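Local coordinates for Pdx2 protein (Plasmodium falciparum, PDB 2ABW) that hydrolyses glutamine to glutamate and ammonia, the ammonia being channelled to the partner synthase subunit that builds pyridoxal 5'-phosphate (vitamin B6), at residues 46-51 / 82-87. Sequence-based numbering, arbitrary orientation.
Sequences GLVIPG and PIWGTC
L47, V48 and I49 pair in parallel with I83, W84 and G85 inside the mixed sheet of a class I glutamine amidotransferase, flanked by strands 4-9 and 190-193, and the pair illustrates how a buried strand core delivers a nucleophile to its active site. Four backbone hydrogen bonds zip the strands: L47 N to P82 O, W84 N to L47 O, I49 N to W84 O at 2.8 Å, and T86 N to I49 O. The same carbonyls also receive CA-H...O contacts, as L47 O does from I83 CA (3.2 Å).

On one face, the methyl tip of I83 is the bump, and it seats in the notch where the tips of L47 and I49 meet. I83 CG1 stands anti to the backbone N (chi1 -169°), and the extended chain carries CD1 into this notch. There I83 CD1 lies 3.9 Å from L47 CD2. I49 CD1 is 3.8 Å from the same I83 CD1. L47 runs alongside I83, whereas I49 slants across it; G85, lacking a side chain, adds no bulk opposite I49.

On the other face, V48 and W84 point the same way. V48 CG2 meets the six-membered part of the indole obliquely, 4.0 Å from W84 CE3. Helices 16-23 and 204-219 close over this layer, F22 touching both residues, while T193 OG1 hydrogen-bonds both W84 NE1 and T86 OG1. Further along, T86 turns its methyl rather than its hydroxyl to the proline ring, with T86 CG2 3.8 Å from P50 CB.

Past the strands, the chains run into the catalytic site: G51 precedes the glutamine-binding G52, and C87 is the nucleophile, at the N-cap of helix 88-92. Its positive phi of 53° is consistent with the strained turn of a nucleophile elbow. In the conformer described, C87 CB lies 3.4 Å from G51 O.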
# COMPACT_ATOMS: atom_id res chain seq x y z
N GLY A 46 1.77 6.63 10.39
CA GLY A 46 1.80 5.69 9.25
C GLY A 46 1.26 6.35 8.01
O GLY A 46 0.58 7.43 8.11
N LEU A 47 1.49 5.77 6.84
CA LEU A 47 1.09 6.44 5.56
C LEU A 47 0.51 5.37 4.63
O LEU A 47 1.03 4.24 4.56
CB LEU A 47 2.33 7.06 4.91
CG LEU A 47 2.10 7.70 3.58
CD1 LEU A 47 1.32 8.96 3.77
CD2 LEU A 47 3.44 7.94 2.81
N VAL A 48 -0.56 5.77 3.92
CA VAL A 48 -1.10 4.97 2.84
C VAL A 48 -0.78 5.66 1.53
O VAL A 48 -1.04 6.92 1.36
CB VAL A 48 -2.62 4.87 2.98
CG1 VAL A 48 -3.15 4.03 1.83
CG2 VAL A 48 -2.97 4.29 4.35
N ILE A 49 -0.24 4.90 0.55
CA ILE A 49 -0.05 5.40 -0.81
C ILE A 49 -0.99 4.64 -1.70
O ILE A 49 -0.70 3.50 -1.97
CB ILE A 49 1.39 5.27 -1.25
CG1 ILE A 49 2.31 6.08 -0.30
CG2 ILE A 49 1.51 5.85 -2.72
CD1 ILE A 49 3.81 6.29 -0.71
N PRO A 50 -2.05 5.27 -2.18
CA PRO A 50 -2.96 4.61 -3.11
C PRO A 50 -2.65 5.02 -4.55
O PRO A 50 -1.59 5.53 -4.79
CB PRO A 50 -4.29 5.06 -2.56
CG PRO A 50 -4.04 6.57 -2.24
CD PRO A 50 -2.59 6.58 -1.74
N GLY A 51 -3.55 4.86 -5.47
CA GLY A 51 -3.42 5.46 -6.81
C GLY A 51 -3.71 4.42 -7.85
O GLY A 51 -3.56 3.21 -7.65
N PRO A 82 5.29 2.59 9.53
CA PRO A 82 4.42 1.76 8.70
C PRO A 82 3.93 2.45 7.43
O PRO A 82 3.46 3.61 7.51
CB PRO A 82 3.27 1.40 9.65
CG PRO A 82 3.88 1.44 10.99
CD PRO A 82 4.85 2.63 10.92
N ILE A 83 3.91 1.69 6.33
CA ILE A 83 3.43 2.20 5.05
C ILE A 83 2.64 1.12 4.37
O ILE A 83 3.02 -0.01 4.42
CB ILE A 83 4.59 2.74 4.21
CG1 ILE A 83 4.07 3.51 2.99
CG2 ILE A 83 5.61 1.66 3.92
CD1 ILE A 83 5.08 4.40 2.33
N TRP A 84 1.57 1.53 3.76
CA TRP A 84 0.66 0.64 3.00
C TRP A 84 0.60 1.19 1.60
O TRP A 84 0.02 2.26 1.34
CB TRP A 84 -0.73 0.66 3.62
CG TRP A 84 -1.71 -0.26 2.96
CD1 TRP A 84 -1.42 -1.25 2.01
CD2 TRP A 84 -3.09 -0.32 3.21
NE1 TRP A 84 -2.59 -1.87 1.62
CE2 TRP A 84 -3.63 -1.33 2.37
CE3 TRP A 84 -3.94 0.37 4.08
CZ2 TRP A 84 -4.96 -1.66 2.40
CZ3 TRP A 84 -5.27 0.08 4.04
CH2 TRP A 84 -5.77 -0.94 3.25
N GLY A 85 1.16 0.45 0.66
CA GLY A 85 1.00 0.77 -0.74
C GLY A 85 -0.07 -0.08 -1.36
O GLY A 85 0.02 -1.29 -1.28
N THR A 86 -1.09 0.55 -1.95
CA THR A 86 -2.17 -0.16 -2.54
C THR A 86 -2.31 0.25 -4.02
O THR A 86 -2.18 1.38 -4.38
CB THR A 86 -3.41 -0.03 -1.72
OG1 THR A 86 -4.39 -1.02 -2.17
CG2 THR A 86 -4.00 1.36 -1.81
N CYS A 87 -2.42 -0.79 -4.83
CA CYS A 87 -2.39 -0.65 -6.30
C CYS A 87 -1.15 0.12 -6.76
O CYS A 87 -0.05 -0.43 -6.69
CB CYS A 87 -3.68 -0.04 -6.79
SG CYS A 87 -4.06 -0.60 -8.46